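Local atomic coordinates of mandelate racemase/muconate lactonizing protein (Alicyclobacillus acidocaldarius LAA1, PDB entry 3QLD), a protein that belongs to the mandelate racemase/muconate lactonizing family of the enolase superfamily, pairing an alpha/beta N-terminal domain with a TIM-barrel-like C-terminal domain. Residues V7-S12 / E43-C48; Q30-Q35 / T63-L68. All blocks are in the same frame, centred on the assembly; numbering follows the deposited sequence.

Contact 1. Residues V7-S12 / E43-C48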
ATOM      1  N   VAL A   7      23.737   9.160   1.828  1.00 26.49           N
ATOM      2  CA  VAL A   7      23.222  10.416   2.356  1.00 25.74           C
ATOM      3  C   VAL A   7      21.803  10.659   1.766  1.00 25.94           C
ATOM      4  O   VAL A   7      21.626  10.657   0.561  1.00 26.21           O
ATOM      5  CB  VAL A   7      24.121  11.625   1.936  1.00 26.33           C
ATOM      6  CG1 VAL A   7      23.567  12.907   2.501  1.00 28.08           C
ATOM      7  CG2 VAL A   7      25.616  11.384   2.355  1.00 24.79           C
ATOM      8  N   LEU A   8      20.842  10.902   2.632  1.00 24.22           N
ATOM      9  CA  LEU A   8      19.485  11.245   2.214  1.00 23.92           C
ATOM     10  C   LEU A   8      19.312  12.694   2.386  1.00 24.54           C
ATOM     11  O   LEU A   8      19.593  13.275   3.446  1.00 26.15           O
ATOM     12  CB  LEU A   8      18.444  10.497   3.063  1.00 22.85           C
ATOM     13  CG  LEU A   8      18.638   8.991   3.160  1.00 27.06           C
ATOM     14  CD1 LEU A   8      17.642   8.357   4.170  1.00 27.96           C
ATOM     15  CD2 LEU A   8      18.319   8.518   1.781  1.00 21.90           C
ATOM     16  N   HIS A   9      18.761  13.305   1.354  1.00 25.45           N
ATOM     17  CA  HIS A   9      18.536  14.699   1.380  1.00 26.26           C
ATOM     18  C   HIS A   9      17.044  14.939   1.242  1.00 26.13           C
ATOM     19  O   HIS A   9      16.465  14.581   0.232  1.00 25.37           O
ATOM     20  CB  HIS A   9      19.156  15.326   0.121  1.00 26.87           C
ATOM     21  CG  HIS A   9      20.618  15.054  -0.027  1.00 27.41           C
ATOM     22  ND1 HIS A   9      21.573  15.856   0.578  1.00 30.15           N
ATOM     23  CD2 HIS A   9      21.294  14.078  -0.686  1.00 29.48           C
ATOM     24  CE1 HIS A   9      22.783  15.393   0.277  1.00 28.35           C
ATOM     25  NE2 HIS A   9      22.642  14.300  -0.469  1.00 30.71           N
ATOM     26  N   ARG A  10      16.458  15.635   2.199  1.00 26.38           N
ATOM     27  CA  ARG A  10      15.078  16.124   2.090  1.00 25.39           C
ATOM     28  C   ARG A  10      15.032  17.555   1.586  1.00 28.03           C
ATOM     29  O   ARG A  10      15.596  18.475   2.208  1.00 27.99           O
ATOM     30  CB  ARG A  10      14.331  16.000   3.439  1.00 25.07           C
ATOM     31  CG  ARG A  10      12.833  15.977   3.186  1.00 25.83           C
ATOM     32  CD  ARG A  10      12.136  15.898   4.534  1.00 33.08           C
ATOM     33  NE  ARG A  10      10.729  16.110   4.324  1.00 31.94           N
ATOM     34  CZ  ARG A  10       9.802  15.500   5.041  1.00 34.20           C
ATOM     35  NH1 ARG A  10       8.516  15.710   4.763  1.00 33.36           N
ATOM     36  NH2 ARG A  10      10.196  14.665   5.986  1.00 31.24           N
ATOM     37  N   LEU A  11      14.377  17.750   0.447  1.00 27.13           N
ATOM     38  CA  LEU A  11      14.428  18.988  -0.262  1.00 28.38           C
ATOM     39  C   LEU A  11      13.063  19.660  -0.276  1.00 29.25           C
ATOM     40  O   LEU A  11      12.003  18.990  -0.237  1.00 27.30           O
ATOM     41  CB  LEU A  11      14.886  18.742  -1.702  1.00 29.97           C
ATOM     42  CG  LEU A  11      16.376  18.805  -2.045  1.00 33.33           C
ATOM     43  CD1 LEU A  11      17.240  17.972  -1.173  1.00 35.50           C
ATOM     44  CD2 LEU A  11      16.608  18.484  -3.514  1.00 33.60           C
ATOM     45  N   SER A  12      13.086  20.990  -0.334  1.00 28.13           N
ATOM     46  CA  SER A  12      11.876  21.746  -0.588  1.00 30.90           C
ATOM     47  C   SER A  12      12.208  22.758  -1.691  1.00 32.12           C
ATOM     48  O   SER A  12      13.004  23.653  -1.439  1.00 31.77           O
ATOM     49  CB  SER A  12      11.439  22.481   0.650  1.00 32.28           C
ATOM     50  OG  SER A  12      10.222  23.175   0.357  1.00 37.50           O
ATOM     51  N   GLU A  43      29.867   8.154  -7.188  1.00 28.14           N
ATOM     52  CA  GLU A  43      28.541   8.462  -6.593  1.00 30.03           C
ATOM     53  C   GLU A  43      27.383   8.002  -7.435  1.00 30.64           C
ATOM     54  O   GLU A  43      27.415   8.119  -8.648  1.00 29.35           O
ATOM     55  CB  GLU A  43      28.361   9.956  -6.407  1.00 30.75           C
ATOM     56  CG  GLU A  43      29.307  10.442  -5.356  1.00 32.15           C
ATOM     57  CD  GLU A  43      29.125  11.865  -4.975  1.00 36.28           C
ATOM     58  OE1 GLU A  43      28.153  12.518  -5.394  1.00 39.72           O
ATOM     59  OE2 GLU A  43      30.022  12.360  -4.241  1.00 43.50           O
ATOM     60  N   GLY A  44      26.306   7.555  -6.774  1.00 29.49           N
ATOM     61  CA  GLY A  44      25.035   7.454  -7.462  1.00 29.22           C
ATOM     62  C   GLY A  44      23.953   8.300  -6.771  1.00 28.76           C
ATOM     63  O   GLY A  44      23.986   8.445  -5.548  1.00 29.29           O
ATOM     64  N   TRP A  45      23.056   8.911  -7.555  1.00 27.59           N
ATOM     65  CA  TRP A  45      21.876   9.649  -7.054  1.00 28.24           C
ATOM     66  C   TRP A  45      20.558   9.092  -7.595  1.00 26.27           C
ATOM     67  O   TRP A  45      20.530   8.516  -8.705  1.00 26.53           O
ATOM     68  CB  TRP A  45      21.922  11.123  -7.485  1.00 27.95           C
ATOM     69  CG  TRP A  45      23.086  11.867  -6.858  1.00 30.32           C
ATOM     70  CD1 TRP A  45      24.419  11.663  -7.099  1.00 33.18           C
ATOM     71  CD2 TRP A  45      23.003  12.919  -5.898  1.00 33.08           C
ATOM     72  NE1 TRP A  45      25.173  12.521  -6.326  1.00 33.69           N
ATOM     73  CE2 TRP A  45      24.334  13.305  -5.579  1.00 31.50           C
ATOM     74  CE3 TRP A  45      21.928  13.563  -5.243  1.00 31.75           C
ATOM     75  CZ2 TRP A  45      24.626  14.335  -4.673  1.00 32.01           C
ATOM     76  CZ3 TRP A  45      22.224  14.596  -4.345  1.00 31.46           C
ATOM     77  CH2 TRP A  45      23.562  14.976  -4.072  1.00 33.09           C
ATOM     78  N   SER A  46      19.464   9.333  -6.864  1.00 24.89           N
ATOM     79  CA  SER A  46      18.105   9.026  -7.357  1.00 25.31           C
ATOM     80  C   SER A  46      17.132   9.864  -6.600  1.00 25.06           C
ATOM     81  O   SER A  46      17.516  10.513  -5.620  1.00 22.26           O
ATOM     82  CB  SER A  46      17.745   7.583  -7.080  1.00 24.80           C
ATOM     83  OG  SER A  46      17.664   7.381  -5.686  1.00 27.17           O
ATOM     84  N   GLU A  47      15.865   9.838  -7.046  1.00 25.28           N
ATOM     85  CA  GLU A  47      14.853  10.667  -6.376  1.00 25.32           C
ATOM     86  C   GLU A  47      13.758   9.761  -5.912  1.00 25.78           C
ATOM     87  O   GLU A  47      13.309   8.902  -6.684  1.00 25.84           O
ATOM     88  CB  GLU A  47      14.262  11.719  -7.307  1.00 24.64           C
ATOM     89  CG  GLU A  47      13.151  12.535  -6.673  1.00 26.30           C
ATOM     90  CD  GLU A  47      12.743  13.716  -7.563  1.00 30.36           C
ATOM     91  OE1 GLU A  47      13.499  14.051  -8.487  1.00 31.17           O
ATOM     92  OE2 GLU A  47      11.678  14.325  -7.364  1.00 33.95           O
ATOM     93  N   CYS A  48      13.371   9.871  -4.638  1.00 23.47           N
ATOM     94  CA  CYS A  48      12.110   9.181  -4.205  1.00 24.27           C
ATOM     95  C   CYS A  48      10.897  10.045  -4.642  1.00 25.06           C
ATOM     96  O   CYS A  48      10.842  11.206  -4.263  1.00 26.66           O
ATOM     97  CB  CYS A  48      12.175   8.941  -2.689  1.00 22.66           C
ATOM     98  SG  CYS A  48      10.614   8.127  -2.128  1.00 25.25           S
TER
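His9 and Trp45 both carry CG beside the backbone N and anti to the carbonyl carbon (chi1 -57° and -65°), a setting that swings their rings toward each other from two separate strands. The imidazole presents its CD2-NE2 side to the far corner of the indole: His9 CD2 lies 3.8 Å from Trp45 CZ3, and His9 NE2 is equally close to Trp45 CH2. The ring planes differ by only 8°, but the offset is so large that little of one ring lies over the other, with 5.2 Å between the centroid of the His9 ring and that of the six-membered ring of Trp45. The rings meet only at a corner, which is too little overlap for a full stack. The backbones stay well separated, as the nearest pair of CA atoms, those of His9 and Glu47, is 9.5 Å apart. Strand 25-38 runs between them in the antiparallel sheet of the N-terminal domain, the three-stranded meander known from enolase-superfamily proteins, and the long reach of His9 and Trp45 lets their rings meet across it. Gln35, on that middle strand, suits its place because its amide can serve both sides: OE1 bonds His9 NE2, while NE2 bonds Glu43 OE1. The same carboxylate oxygen of Glu43 accepts Trp45 NE1 at 3.1 Å through its anti lone pair, nearly in the indole plane, which helps to fix the rotation of that ring. Arg362 adds a salt bridge to Glu43 OE1, probably drawing negative charge toward this oxygen. On the opposite face of strand 43-48, the hydroxyl of Ser46 bonds the carbonyl of Ala110 in helix 105-123.

Contact 2. Residues Q30-Q35 / T63-L68. With SO4 (sulfate ion), chain E.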
ATOM      1  N   GLN A  30       8.231  19.183  -2.310  1.00 29.54           N
ATOM      2  CA  GLN A  30       9.084  18.394  -1.439  1.00 28.69           C
ATOM      3  C   GLN A  30       9.587  17.186  -2.197  1.00 28.71           C
ATOM      4  O   GLN A  30       8.873  16.535  -2.984  1.00 28.56           O
ATOM      5  CB  GLN A  30       8.378  17.913  -0.177  1.00 27.82           C
ATOM      6  CG  GLN A  30       7.859  19.063   0.722  1.00 31.12           C
ATOM      7  CD  GLN A  30       7.233  18.498   2.005  1.00 39.88           C
ATOM      8  OE1 GLN A  30       7.852  17.714   2.740  1.00 42.22           O
ATOM      9  NE2 GLN A  30       5.991  18.864   2.246  1.00 40.05           N
ATOM     10  N   ALA A  31      10.841  16.875  -1.971  1.00 28.71           N
ATOM     11  CA  ALA A  31      11.452  15.772  -2.667  1.00 28.18           C
ATOM     12  C   ALA A  31      12.480  15.122  -1.778  1.00 27.17           C
ATOM     13  O   ALA A  31      13.016  15.793  -0.879  1.00 30.42           O
ATOM     14  CB  ALA A  31      12.103  16.317  -3.984  1.00 28.37           C
ATOM     15  N   ILE A  32      12.798  13.843  -2.004  1.00 25.76           N
ATOM     16  CA  ILE A  32      13.907  13.172  -1.246  1.00 22.90           C
ATOM     17  C   ILE A  32      14.938  12.682  -2.267  1.00 24.16           C
ATOM     18  O   ILE A  32      14.548  11.922  -3.232  1.00 23.27           O
ATOM     19  CB  ILE A  32      13.409  11.953  -0.442  1.00 22.30           C
ATOM     20  CG1 ILE A  32      12.516  12.376   0.739  1.00 24.65           C
ATOM     21  CG2 ILE A  32      14.599  11.181   0.178  1.00 23.41           C
ATOM     22  CD1 ILE A  32      11.880  11.096   1.440  1.00 24.53           C
ATOM     23  N   LEU A  33      16.186  13.147  -2.156  1.00 22.72           N
ATOM     24  CA  LEU A  33      17.262  12.523  -2.982  1.00 22.86           C
ATOM     25  C   LEU A  33      18.127  11.572  -2.233  1.00 23.53           C
ATOM     26  O   LEU A  33      18.483  11.817  -1.058  1.00 24.56           O
ATOM     27  CB  LEU A  33      18.111  13.606  -3.652  1.00 23.77           C
ATOM     28  CG  LEU A  33      17.365  14.668  -4.479  1.00 24.27           C
ATOM     29  CD1 LEU A  33      18.407  15.669  -5.075  1.00 26.12           C
ATOM     30  CD2 LEU A  33      16.657  13.988  -5.627  1.00 23.07           C
ATOM     31  N   VAL A  34      18.478  10.468  -2.893  1.00 23.92           N
ATOM     32  CA  VAL A  34      19.331   9.455  -2.317  1.00 23.05           C
ATOM     33  C   VAL A  34      20.691   9.618  -2.967  1.00 26.40           C
ATOM     34  O   VAL A  34      20.791   9.725  -4.200  1.00 25.74           O
ATOM     35  CB  VAL A  34      18.785   8.081  -2.601  1.00 23.82           C
ATOM     36  CG1 VAL A  34      19.699   7.020  -2.086  1.00 25.73           C
ATOM     37  CG2 VAL A  34      17.366   7.926  -1.916  1.00 20.90           C
ATOM     38  N   GLN A  35      21.709   9.700  -2.119  1.00 24.54           N
ATOM     39  CA  GLN A  35      23.108   9.814  -2.623  1.00 25.34           C
ATOM     40  C   GLN A  35      23.917   8.700  -2.052  1.00 26.26           C
ATOM     41  O   GLN A  35      23.971   8.525  -0.817  1.00 26.90           O
ATOM     42  CB  GLN A  35      23.684  11.202  -2.293  1.00 24.26           C
ATOM     43  CG  GLN A  35      25.266  11.294  -2.462  1.00 25.02           C
ATOM     44  CD  GLN A  35      25.786  12.658  -1.971  1.00 30.54           C
ATOM     45  OE1 GLN A  35      25.204  13.231  -1.061  1.00 31.22           O
ATOM     46  NE2 GLN A  35      26.875  13.207  -2.622  1.00 31.61           N
ATOM     47  N   THR A  63       6.467   9.546   5.185  1.00 18.62           N
ATOM     48  CA  THR A  63       6.540   8.136   5.447  1.00 19.46           C
ATOM     49  C   THR A  63       7.711   7.497   4.683  1.00 19.58           C
ATOM     50  O   THR A  63       8.368   6.612   5.233  1.00 17.14           O
ATOM     51  CB  THR A  63       5.231   7.378   5.165  1.00 21.58           C
ATOM     52  OG1 THR A  63       4.838   7.581   3.810  1.00 19.97           O
ATOM     53  CG2 THR A  63       4.084   7.907   6.131  1.00 21.47           C
ATOM     54  N   ALA A  64       7.968   7.990   3.469  1.00 19.15           N
ATOM     55  CA  ALA A  64       9.119   7.491   2.707  1.00 18.93           C
ATOM     56  C   ALA A  64      10.454   7.821   3.462  1.00 19.31           C
ATOM     57  O   ALA A  64      11.392   7.039   3.499  1.00 20.48           O
ATOM     58  CB  ALA A  64       9.111   8.143   1.225  1.00 17.97           C
ATOM     59  N   TRP A  65      10.518   8.986   4.070  1.00 19.26           N
ATOM     60  CA  TRP A  65      11.741   9.380   4.789  1.00 20.16           C
ATOM     61  C   TRP A  65      12.018   8.374   5.892  1.00 19.61           C
ATOM     62  O   TRP A  65      13.117   7.793   6.007  1.00 20.26           O
ATOM     63  CB  TRP A  65      11.533  10.798   5.347  1.00 19.46           C
ATOM     64  CG  TRP A  65      12.749  11.256   6.160  1.00 24.97           C
ATOM     65  CD1 TRP A  65      12.936  11.186   7.550  1.00 28.01           C
ATOM     66  CD2 TRP A  65      13.955  11.778   5.618  1.00 23.36           C
ATOM     67  NE1 TRP A  65      14.214  11.662   7.869  1.00 27.91           N
ATOM     68  CE2 TRP A  65      14.841  12.042   6.707  1.00 24.99           C
ATOM     69  CE3 TRP A  65      14.373  12.080   4.295  1.00 25.93           C
ATOM     70  CZ2 TRP A  65      16.117  12.608   6.516  1.00 27.50           C
ATOM     71  CZ3 TRP A  65      15.631  12.650   4.119  1.00 28.91           C
ATOM     72  CH2 TRP A  65      16.475  12.908   5.216  1.00 28.15           C
ATOM     73  N   VAL A  66      11.010   8.067   6.719  1.00 19.64           N
ATOM     74  CA  VAL A  66      11.269   7.115   7.813  1.00 21.27           C
ATOM     75  C   VAL A  66      11.450   5.697   7.365  1.00 19.73           C
ATOM     76  O   VAL A  66      12.126   4.929   8.003  1.00 20.28           O
ATOM     77  CB  VAL A  66      10.181   7.193   9.004  1.00 21.77           C
ATOM     78  CG1 VAL A  66      10.214   8.567   9.628  1.00 26.32           C
ATOM     79  CG2 VAL A  66       8.789   6.864   8.533  1.00 24.20           C
HETATM   80  N   MSE A  67      10.754   5.311   6.300  1.00 20.70           N
HETATM   81  CA  MSE A  67      10.946   4.012   5.684  1.00 21.17           C
HETATM   82  C   MSE A  67      12.442   3.923   5.267  1.00 21.05           C
HETATM   83  O   MSE A  67      13.103   2.906   5.532  1.00 20.28           O
HETATM   84  CB  MSE A  67       9.936   3.897   4.505  1.00 21.42           C
HETATM   85  CG  MSE A  67       9.932   2.587   3.670  1.00 24.74           C
HETATM   86 SE   MSE A  67       9.804   0.901   4.627  1.00 29.38          SE
HETATM   87  CE  MSE A  67       8.397   1.445   5.751  1.00 19.38           C
ATOM     88  N   LEU A  68      12.949   4.966   4.636  1.00 21.30           N
ATOM     89  CA  LEU A  68      14.385   4.902   4.152  1.00 21.44           C
ATOM     90  C   LEU A  68      15.383   4.836   5.314  1.00 22.79           C
ATOM     91  O   LEU A  68      16.179   3.926   5.416  1.00 22.65           O
ATOM     92  CB  LEU A  68      14.686   6.086   3.230  1.00 21.05           C
ATOM     93  CG  LEU A  68      14.017   5.918   1.870  1.00 21.44           C
ATOM     94  CD1 LEU A  68      13.926   7.266   1.158  1.00 20.49           C
ATOM     95  CD2 LEU A  68      14.733   4.826   0.970  1.00 23.66           C
TER
HETATM   96  S   SO4 E 403      14.306  11.054  11.608  1.00 70.50           S
HETATM   97  O1  SO4 E 403      15.245  11.529  10.576  1.00 67.47           O
HETATM   98  O2  SO4 E 403      13.067  10.517  11.039  1.00 67.52           O
HETATM   99  O3  SO4 E 403      14.943   9.979  12.391  1.00 67.89           O
HETATM  100  O4  SO4 E 403      13.979  12.212  12.457  1.00 69.46           O
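Strand 30-35 and helix 63-68 run nearly parallel, their axes 20° apart in direction and 9.9 Å apart at closest approach, with Ile32 and Trp65 the nearest residues by CA. Ile32 carries most of the contact. The CG1 branch of Ile32 is fully extended (chi2 173°), which brings Ile32 CD1 into the helix surface, 3.6 Å from the backbone N of Trp65 and 4.1 Å from CB of Ala64. The small alanine lets the isoleucine approach the helix backbone this closely. The other branch, Ile32 CG2, meets Leu68 tip to tip, 4.1 Å from Leu68 CD1, so a beta-branched residue fills two positions one helical turn apart. The indole of Trp65 turns away from its own amide nitrogen and lies alongside the isoleucine: CD1 of Ile32 lies at the ring edge, near the plane, 3.9 Å from Trp65 CE3. The polar margin of the same ring serves a different partner. Trp65 NE1 donates to O1 of a sulfate ion, probably from the crystallisation liquor, at 2.9 Å and almost straight (171°); His70 NE2 and NE2 of His384, in the C-terminal histidine tag, also hydrogen-bond to the anion. The side-chain contacts to the strand are apolar, and no hydrogen bond links the two segments. Thr63 and Val66 pack against the second subunit. Around the contact in this enolase-like N-terminal domain, Trp65 also touches Leu8 and Arg10 of strand 3-15, Ala64 touches Cys48 of strand 43-48, and helix 105-123 continues the layer, with Ser107 against Ala64 and with Ala110 and Ala114 against Val34.

How the contacts relate
From the N terminus the chain lays down 7-12, turns back as strand 25-38 through 30-35, reverses into 43-48 and then enters helix 61-80. Contact 1 closes the loop from 7-12 to 43-48; contact 2 closes the one from 30-35 to 63-68. The segments alternate, so the two loops cross. Strand 30-35 is the shared element: it lies between the two strands of contact 1, with backbone pairing to both, including a probable hydrogen bond of 2.7 Å from Leu11 N to Ala31 O. Contact 1 thus spans the sheet across its middle strand on one face, and contact 2 fastens the first helix to the other, their centres about 7 Å apart.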